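Local coordinates for Lmo2125 protein (Listeria monocytogenes serovar 1/2a, PDB 5TU0) that binds maltose and, as a lipoprotein of the bacterial solute-binding protein 1 family, probably delivers it to a membrane sugar transporter, at residues E8-S14 and D35-V41; I26-F30 and K290-V295. The protein carries 2 engineered substitutions. One frame throughout, in Å; residues are numbered along the deposited sequence. Where two conformers were deposited one is given.

Contact 1 (E8-S14 and D35-V41)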
ATOM      1  N   GLU A   8     -15.053 -21.879 -30.143  1.00 83.67           N
ATOM      2  CA  GLU A   8     -13.911 -20.998 -29.995  1.00 80.90           C
ATOM      3  C   GLU A   8     -13.953 -20.396 -28.581  1.00 74.18           C
ATOM      4  O   GLU A   8     -14.654 -19.417 -28.330  1.00 71.99           O
ATOM      5  CB  GLU A   8     -13.957 -19.944 -31.115  1.00 83.95           C
ATOM      6  CG  GLU A   8     -14.034 -20.592 -32.507  1.00 89.72           C
ATOM      7  CD  GLU A   8     -14.279 -19.619 -33.656  1.00 93.31           C
ATOM      8  OE1 GLU A   8     -14.750 -20.078 -34.720  1.00 98.08           O
ATOM      9  OE2 GLU A   8     -14.018 -18.407 -33.511  1.00 94.31           O
ATOM     10  N   LYS A   9     -13.216 -21.059 -27.681  1.00 68.96           N
ATOM     11  CA  LYS A   9     -13.074 -20.769 -26.226  1.00 62.74           C
ATOM     12  C   LYS A   9     -13.407 -19.372 -25.670  1.00 55.81           C
ATOM     13  O   LYS A   9     -13.442 -18.379 -26.386  1.00 54.58           O
ATOM     14  CB  LYS A   9     -11.664 -21.175 -25.784  1.00 63.82           C
ATOM     15  CG  LYS A   9     -10.566 -20.407 -26.503  1.00 65.77           C
ATOM     16  CD  LYS A   9      -9.179 -21.013 -26.334  1.00 67.64           C
ATOM     17  CE  LYS A   9      -8.998 -22.281 -27.147  1.00 71.47           C
ATOM     18  NZ  LYS A   9      -7.609 -22.799 -27.034  1.00 74.66           N
ATOM     19  N   THR A  10     -13.640 -19.325 -24.361  1.00 51.30           N
ATOM     20  CA  THR A  10     -14.034 -18.090 -23.675  1.00 48.60           C
ATOM     21  C   THR A  10     -13.305 -17.929 -22.319  1.00 45.20           C
ATOM     22  O   THR A  10     -12.869 -18.920 -21.720  1.00 46.41           O
ATOM     23  CB  THR A  10     -15.577 -18.028 -23.523  1.00 52.55           C
ATOM     24  OG1 THR A  10     -15.977 -16.788 -22.902  1.00 55.02           O
ATOM     25  CG2 THR A  10     -16.100 -19.223 -22.723  1.00 54.06           C
ATOM     26  N   LEU A  11     -13.174 -16.676 -21.872  1.00 38.67           N
ATOM     27  CA  LEU A  11     -12.461 -16.318 -20.643  1.00 35.81           C
ATOM     28  C   LEU A  11     -13.273 -15.283 -19.855  1.00 33.92           C
ATOM     29  O   LEU A  11     -13.679 -14.263 -20.406  1.00 34.38           O
ATOM     30  CB  LEU A  11     -11.110 -15.701 -20.998  1.00 33.80           C
ATOM     31  CG  LEU A  11     -10.196 -15.347 -19.816  1.00 33.04           C
ATOM     32  CD1 LEU A  11      -9.541 -16.606 -19.270  1.00 33.14           C
ATOM     33  CD2 LEU A  11      -9.145 -14.331 -20.220  1.00 32.19           C
ATOM     34  N   THR A  12     -13.512 -15.539 -18.568  1.00 31.85           N
ATOM     35  CA  THR A  12     -14.263 -14.590 -17.747  1.00 30.69           C
ATOM     36  C   THR A  12     -13.322 -13.757 -16.875  1.00 30.39           C
ATOM     37  O   THR A  12     -12.569 -14.297 -16.035  1.00 29.42           O
ATOM     38  CB  THR A  12     -15.344 -15.289 -16.910  1.00 31.47           C
ATOM     39  OG1 THR A  12     -16.256 -15.950 -17.793  1.00 32.88           O
ATOM     40  CG2 THR A  12     -16.114 -14.286 -16.083  1.00 31.64           C
ATOM     41  N   VAL A  13     -13.395 -12.437 -17.064  1.00 29.37           N
ATOM     42  CA  VAL A  13     -12.518 -11.489 -16.381  1.00 28.47           C
ATOM     43  C   VAL A  13     -13.384 -10.682 -15.448  1.00 28.54           C
ATOM     44  O   VAL A  13     -14.320 -10.038 -15.905  1.00 29.95           O
ATOM     45  CB  VAL A  13     -11.834 -10.550 -17.403  1.00 28.66           C
ATOM     46  CG1 VAL A  13     -10.991  -9.469 -16.713  1.00 29.18           C
ATOM     47  CG2 VAL A  13     -11.003 -11.362 -18.380  1.00 29.35           C
ATOM     48  N   SER A  14     -13.106 -10.764 -14.143  1.00 27.29           N
ATOM     49  CA  SER A  14     -13.865 -10.026 -13.143  1.00 27.82           C
ATOM     50  C   SER A  14     -13.043  -8.895 -12.554  1.00 27.76           C
ATOM     51  O   SER A  14     -11.939  -9.111 -12.037  1.00 26.90           O
ATOM     52  CB  SER A  14     -14.350 -10.945 -12.019  1.00 29.11           C
ATOM     53  OG  SER A  14     -15.226 -10.249 -11.133  1.00 29.92           O
ATOM     54  N   ASP A  35      -8.253 -15.880 -30.625  1.00 38.83           N
ATOM     55  CA  ASP A  35      -9.485 -16.561 -31.043  1.00 41.68           C
ATOM     56  C   ASP A  35     -10.310 -16.962 -29.803  1.00 40.34           C
ATOM     57  O   ASP A  35     -10.719 -18.115 -29.655  1.00 41.47           O
ATOM     58  CB  ASP A  35      -9.155 -17.774 -31.932  1.00 45.08           C
ATOM     59  CG  ASP A  35     -10.382 -18.363 -32.619  1.00 50.17           C
ATOM     60  OD1 ASP A  35     -11.483 -17.767 -32.522  1.00 53.30           O
ATOM     61  OD2 ASP A  35     -10.240 -19.429 -33.273  1.00 54.00           O
ATOM     62  N   VAL A  36     -10.533 -15.986 -28.923  0.50 38.55           N
ATOM     63  CA  VAL A  36     -11.257 -16.180 -27.673  0.50 37.75           C
ATOM     64  C   VAL A  36     -12.274 -15.063 -27.499  0.50 37.76           C
ATOM     65  O   VAL A  36     -12.106 -13.966 -28.073  0.50 37.26           O
ATOM     66  CB  VAL A  36     -10.278 -16.125 -26.470  0.50 36.16           C
ATOM     67  CG1 VAL A  36     -11.011 -16.287 -25.143  0.50 35.64           C
ATOM     68  CG2 VAL A  36      -9.188 -17.175 -26.614  0.50 36.51           C
ATOM     69  N   LYS A  37     -13.339 -15.346 -26.737  1.00 38.08           N
ATOM     70  CA  LYS A  37     -14.326 -14.327 -26.400  1.00 40.09           C
ATOM     71  C   LYS A  37     -14.103 -14.034 -24.914  1.00 39.26           C
ATOM     72  O   LYS A  37     -14.088 -14.952 -24.099  1.00 39.24           O
ATOM     73  CB  LYS A  37     -15.756 -14.784 -26.675  1.00 44.35           C
ATOM     74  CG  LYS A  37     -16.763 -13.681 -26.360  1.00 46.94           C
ATOM     75  CD  LYS A  37     -18.131 -13.903 -26.961  1.00 50.67           C
ATOM     76  CE  LYS A  37     -19.009 -12.671 -26.733  1.00 52.10           C
ATOM     77  NZ  LYS A  37     -20.274 -12.710 -27.514  1.00 55.22           N
ATOM     78  N   VAL A  38     -13.872 -12.768 -24.575  1.00 38.00           N
ATOM     79  CA  VAL A  38     -13.668 -12.364 -23.197  1.00 37.41           C
ATOM     80  C   VAL A  38     -14.994 -11.814 -22.673  1.00 38.79           C
ATOM     81  O   VAL A  38     -15.584 -10.940 -23.295  1.00 39.02           O
ATOM     82  CB  VAL A  38     -12.575 -11.279 -23.069  1.00 36.27           C
ATOM     83  CG1 VAL A  38     -12.482 -10.751 -21.641  1.00 36.37           C
ATOM     84  CG2 VAL A  38     -11.230 -11.822 -23.533  1.00 35.02           C
ATOM     85  N   LYS A  39     -15.454 -12.367 -21.552  1.00 37.49           N
ATOM     86  CA  LYS A  39     -16.660 -11.921 -20.868  1.00 38.41           C
ATOM     87  C   LYS A  39     -16.187 -11.083 -19.692  1.00 36.76           C
ATOM     88  O   LYS A  39     -15.431 -11.571 -18.845  1.00 34.74           O
ATOM     89  CB  LYS A  39     -17.459 -13.128 -20.385  1.00 39.72           C
ATOM     90  CG  LYS A  39     -18.692 -12.805 -19.560  1.00 42.31           C
ATOM     91  CD  LYS A  39     -19.355 -14.086 -19.081  1.00 44.59           C
ATOM     92  CE  LYS A  39     -20.548 -13.811 -18.183  1.00 47.40           C
ATOM     93  NZ  LYS A  39     -21.267 -15.071 -17.841  1.00 49.56           N
ATOM     94  N   VAL A  40     -16.611  -9.825 -19.644  1.00 36.38           N
ATOM     95  CA  VAL A  40     -16.217  -8.924 -18.569  1.00 35.45           C
ATOM     96  C   VAL A  40     -17.344  -8.792 -17.548  1.00 36.28           C
ATOM     97  O   VAL A  40     -18.462  -8.435 -17.894  1.00 36.84           O
ATOM     98  CB  VAL A  40     -15.857  -7.527 -19.110  1.00 36.92           C
ATOM     99  CG1 VAL A  40     -15.388  -6.616 -17.979  1.00 36.33           C
ATOM    100  CG2 VAL A  40     -14.766  -7.635 -20.170  1.00 36.68           C
ATOM    101  N   VAL A  41     -17.045  -9.094 -16.291  1.00 35.24           N
ATOM    102  CA  VAL A  41     -18.029  -8.954 -15.215  1.00 36.84           C
ATOM    103  C   VAL A  41     -17.501  -7.938 -14.210  1.00 35.41           C
ATOM    104  O   VAL A  41     -16.292  -7.865 -13.955  1.00 32.30           O
ATOM    105  CB  VAL A  41     -18.365 -10.297 -14.528  1.00 37.63           C
ATOM    106  CG1 VAL A  41     -18.940 -11.274 -15.535  1.00 39.52           C
ATOM    107  CG2 VAL A  41     -17.156 -10.911 -13.862  1.00 37.33           C
TER
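Two parallel strands, 10-14 and 37-41, run side by side with their axes 4.7 Å apart and twisted by 23°. The backbone ladder alternates: K37 N donates to K9 O (3.1 Å), L11 N to K37 O (3.0 Å), K39 N to L11 O (2.8 Å), V13 N to K39 O (2.8 Å) and V41 N to V13 O (2.9 Å). T10 OG1 adds a side-chain bond to K37 O at 2.9 Å. CA-H...O contacts fill in between, such as S14 CA to V41 O at 3.3 Å. Apolar packing gathers on the face of L11, V13, V38 and V40, where V13 CG2 meets V38 CG1 at 3.6 Å; V36 CG1 lies 4.2 Å from L11 CB, and helices 17-34 and 285-295 cover this side. T10, K37 and K39 expose the other face, while S14, V41 and P62 close its C-terminal part. Just before the strands begin two acids converge, E8 OE2 2.8 Å from D35 OD1, though E8 is poorly ordered. Main-chain bonding thus sets the register of the two strands of this beta-alpha-beta unit, while side-chain chemistry gives the pair one apolar face for the core and leaves the T10/K37/K39 end of the other to solvent.

Contact 2 (I26-F30 and K290-V295)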
ATOM      1  N   ILE A  26      -9.324  -2.694 -23.763  1.00 30.82           N
ATOM      2  CA  ILE A  26      -8.223  -3.553 -24.214  1.00 30.74           C
ATOM      3  C   ILE A  26      -8.574  -4.983 -24.612  1.00 30.73           C
ATOM      4  O   ILE A  26      -7.763  -5.635 -25.263  1.00 31.24           O
ATOM      5  CB  ILE A  26      -7.090  -3.632 -23.163  1.00 29.16           C
ATOM      6  CG1 ILE A  26      -7.518  -4.437 -21.922  1.00 28.46           C
ATOM      7  CG2 ILE A  26      -6.639  -2.224 -22.795  1.00 29.71           C
ATOM      8  CD1 ILE A  26      -6.387  -4.743 -20.946  1.00 27.61           C
ATOM      9  N   LYS A  27      -9.756  -5.487 -24.259  1.00 31.14           N
ATOM     10  CA  LYS A  27     -10.035  -6.909 -24.524  1.00 31.37           C
ATOM     11  C   LYS A  27     -10.059  -7.286 -26.014  1.00 31.22           C
ATOM     12  O   LYS A  27      -9.698  -8.402 -26.377  1.00 30.58           O
ATOM     13  CB  LYS A  27     -11.336  -7.355 -23.873  1.00 33.23           C
ATOM     14  CG  LYS A  27     -12.590  -6.826 -24.535  1.00 36.04           C
ATOM     15  CD  LYS A  27     -13.808  -7.278 -23.771  1.00 38.92           C
ATOM     16  CE  LYS A  27     -15.071  -6.958 -24.541  1.00 42.29           C
ATOM     17  NZ  LYS A  27     -16.266  -7.194 -23.692  1.00 46.02           N
ATOM     18  N   GLY A  28     -10.473  -6.353 -26.862  1.00 30.82           N
ATOM     19  CA  GLY A  28     -10.604  -6.620 -28.295  1.00 32.29           C
ATOM     20  C   GLY A  28      -9.380  -7.214 -28.970  1.00 31.48           C
ATOM     21  O   GLY A  28      -9.481  -8.219 -29.680  1.00 31.96           O
ATOM     22  N   ASP A  29      -8.225  -6.596 -28.759  1.00 31.02           N
ATOM     23  CA  ASP A  29      -6.989  -7.064 -29.401  1.00 31.72           C
ATOM     24  C   ASP A  29      -6.557  -8.446 -28.877  1.00 30.66           C
ATOM     25  O   ASP A  29      -6.000  -9.258 -29.630  1.00 29.79           O
ATOM     26  CB  ASP A  29      -5.891  -6.016 -29.282  1.00 32.48           C
ATOM     27  CG  ASP A  29      -6.203  -4.760 -30.071  1.00 35.28           C
ATOM     28  OD1 ASP A  29      -6.796  -4.863 -31.161  1.00 37.09           O
ATOM     29  OD2 ASP A  29      -5.844  -3.665 -29.614  1.00 37.53           O
ATOM     30  N   PHE A  30      -6.872  -8.714 -27.608  1.00 29.24           N
ATOM     31  CA  PHE A  30      -6.603 -10.024 -27.019  1.00 28.75           C
ATOM     32  C   PHE A  30      -7.516 -11.079 -27.652  1.00 28.80           C
ATOM     33  O   PHE A  30      -7.064 -12.178 -27.998  1.00 27.99           O
ATOM     34  CB  PHE A  30      -6.812  -9.990 -25.515  1.00 28.35           C
ATOM     35  CG  PHE A  30      -6.571 -11.302 -24.849  1.00 28.03           C
ATOM     36  CD1 PHE A  30      -5.280 -11.674 -24.487  1.00 27.94           C
ATOM     37  CD2 PHE A  30      -7.623 -12.166 -24.580  1.00 28.34           C
ATOM     38  CE1 PHE A  30      -5.036 -12.894 -23.859  1.00 27.82           C
ATOM     39  CE2 PHE A  30      -7.391 -13.392 -23.965  1.00 28.45           C
ATOM     40  CZ  PHE A  30      -6.099 -13.753 -23.595  1.00 28.32           C
ATOM     41  N   LYS A 290      -2.194 -16.407 -20.801  1.00 27.93           N
ATOM     42  CA  LYS A 290      -2.006 -15.485 -21.908  1.00 28.73           C
ATOM     43  C   LYS A 290      -2.580 -14.106 -21.533  1.00 26.43           C
ATOM     44  O   LYS A 290      -1.966 -13.105 -21.826  1.00 25.89           O
ATOM     45  CB  LYS A 290      -2.603 -16.036 -23.196  1.00 31.30           C
ATOM     46  CG  LYS A 290      -1.852 -17.264 -23.730  1.00 34.22           C
ATOM     47  CD  LYS A 290      -2.542 -17.815 -24.962  1.00 37.49           C
ATOM     48  CE  LYS A 290      -1.784 -18.972 -25.608  1.00 41.47           C
ATOM     49  NZ  LYS A 290      -1.731 -20.180 -24.737  1.00 45.53           N
ATOM     50  N   TRP A 291      -3.708 -14.074 -20.837  1.00 25.49           N
ATOM     51  CA  TRP A 291      -4.307 -12.798 -20.386  1.00 25.54           C
ATOM     52  C   TRP A 291      -3.383 -12.041 -19.440  1.00 25.37           C
ATOM     53  O   TRP A 291      -3.204 -10.845 -19.585  1.00 26.14           O
ATOM     54  CB  TRP A 291      -5.678 -13.006 -19.725  1.00 25.23           C
ATOM     55  CG  TRP A 291      -6.254 -11.724 -19.199  1.00 25.25           C
ATOM     56  CD1 TRP A 291      -6.177 -11.253 -17.920  1.00 25.25           C
ATOM     57  CD2 TRP A 291      -6.933 -10.723 -19.954  1.00 25.76           C
ATOM     58  NE1 TRP A 291      -6.786 -10.029 -17.824  1.00 25.06           N
ATOM     59  CE2 TRP A 291      -7.259  -9.679 -19.067  1.00 26.19           C
ATOM     60  CE3 TRP A 291      -7.299 -10.605 -21.299  1.00 26.77           C
ATOM     61  CZ2 TRP A 291      -7.952  -8.537 -19.479  1.00 26.48           C
ATOM     62  CZ3 TRP A 291      -7.993  -9.467 -21.710  1.00 27.70           C
ATOM     63  CH2 TRP A 291      -8.306  -8.446 -20.796  1.00 26.95           C
ATOM     64  N   LEU A 292      -2.810 -12.737 -18.459  1.00 25.50           N
ATOM     65  CA  LEU A 292      -1.878 -12.087 -17.542  1.00 25.82           C
ATOM     66  C   LEU A 292      -0.687 -11.450 -18.281  1.00 27.04           C
ATOM     67  O   LEU A 292      -0.286 -10.319 -17.969  1.00 27.10           O
ATOM     68  CB  LEU A 292      -1.387 -13.055 -16.452  1.00 25.83           C
ATOM     69  CG  LEU A 292      -2.188 -13.091 -15.143  1.00 25.70           C
ATOM     70  CD1 LEU A 292      -3.657 -13.411 -15.379  1.00 26.29           C
ATOM     71  CD2 LEU A 292      -1.580 -14.076 -14.150  1.00 25.84           C
ATOM     72  N   ASP A 293      -0.133 -12.184 -19.250  1.00 28.28           N
ATOM     73  CA  ASP A 293       1.011 -11.716 -20.054  1.00 29.16           C
ATOM     74  C   ASP A 293       0.618 -10.536 -20.935  1.00 28.88           C
ATOM     75  O   ASP A 293       1.440  -9.650 -21.202  1.00 30.33           O
ATOM     76  CB  ASP A 293       1.566 -12.849 -20.939  1.00 30.38           C
ATOM     77  CG  ASP A 293       2.228 -13.970 -20.126  1.00 32.32           C
ATOM     78  OD1 ASP A 293       2.494 -13.779 -18.918  1.00 30.85           O
ATOM     79  OD2 ASP A 293       2.482 -15.051 -20.703  1.00 33.99           O
ATOM     80  N   TYR A 294      -0.618 -10.563 -21.424  1.00 27.53           N
ATOM     81  CA  TYR A 294      -1.162  -9.463 -22.220  1.00 26.90           C
ATOM     82  C   TYR A 294      -1.387  -8.190 -21.379  1.00 26.66           C
ATOM     83  O   TYR A 294      -0.828  -7.116 -21.669  1.00 26.55           O
ATOM     84  CB  TYR A 294      -2.499  -9.895 -22.829  1.00 26.79           C
ATOM     85  CG  TYR A 294      -3.239  -8.826 -23.604  1.00 27.03           C
ATOM     86  CD1 TYR A 294      -2.871  -8.508 -24.903  1.00 27.82           C
ATOM     87  CD2 TYR A 294      -4.336  -8.160 -23.054  1.00 27.01           C
ATOM     88  CE1 TYR A 294      -3.557  -7.536 -25.633  1.00 28.29           C
ATOM     89  CE2 TYR A 294      -5.025  -7.181 -23.780  1.00 27.50           C
ATOM     90  CZ  TYR A 294      -4.625  -6.879 -25.073  1.00 28.28           C
ATOM     91  OH  TYR A 294      -5.275  -5.915 -25.822  1.00 28.89           O
ATOM     92  N   VAL A 295      -2.201  -8.307 -20.333  1.00 26.70           N
ATOM     93  CA  VAL A 295      -2.594  -7.142 -19.541  1.00 26.21           C
ATOM     94  C   VAL A 295      -1.412  -6.482 -18.809  1.00 26.15           C
ATOM     95  O   VAL A 295      -1.478  -5.297 -18.471  1.00 25.46           O
ATOM     96  CB  VAL A 295      -3.777  -7.476 -18.576  1.00 26.75           C
ATOM     97  CG1 VAL A 295      -3.321  -8.334 -17.407  1.00 26.09           C
ATOM     98  CG2 VAL A 295      -4.411  -6.213 -18.015  1.00 27.67           C
TER
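A tyrosine hydroxyl reaches across to the backbone of another helix: Y294 OH donates to I26 O at 2.6 Å, a short bond to a carbonyl in helix 17-34. It is the one hydrogen bond between 26-30 and 290-295; the rest is mainly apolar and aromatic packing. The segment axes stay 11.0 Å apart at closest approach and cross at 126°, a separation bridged by large side chains. F30 fills much of the gap, its CA-CB bond directed toward the partner helix. The six-membered ring of W291 turns its edge to the F30 face in a T-shaped pair, with centroids 5.0 Å apart, planes at 84° and F30 CD2 3.6 Å from W291 CE3. Y294 takes the neighbouring position: F30 CB sits over its ring in a CH-pi contact, 3.8 Å from the centroid, while the F30 and Y294 rings themselves meet obliquely. At the rim of F30, CE1 comes within 3.5 Å of W291 N, so the phenyl ring also abuts the helix backbone. I26 closes the other end, its CD1 3.8 Å from V295 CG2 and 4.2 Å from W291 CH2. The aromatic packing continues beyond the pair, since W291 also meets W276 of strand 272-278 edge-to-face, and F30 rests on V38 of strand 37-42. This F30-W291-Y294 cluster is interhelical packing against a sheet, as in the alpha/beta lobes of periplasmic-binding-protein folds, and joins the early beta-alpha-beta unit to a helix from much later in the chain.

Overall arrangement
Helix 17-34 connects the two strands of contact 1 and supplies one side of contact 2, so a single beta-alpha-beta unit takes part in both, and their centres lie about 10 Å apart. They touch directly: L11 CD2 is 3.7 Å from W291 CB, and V38 CG2 is 3.8 Å from F30 CD2. Each is partly buried, but differently arranged. Contact 1 has one apolar face covered by helices and exposed residues on the other face and just before its strands, whereas contact 2 draws most of its covered surface from buried F30, I26 and W291 and partly exposed Y294. Repeated main-chain bonds hold the strands; interlocking side chains and one tyrosine bond hold the helices, linking segments 260 residues apart.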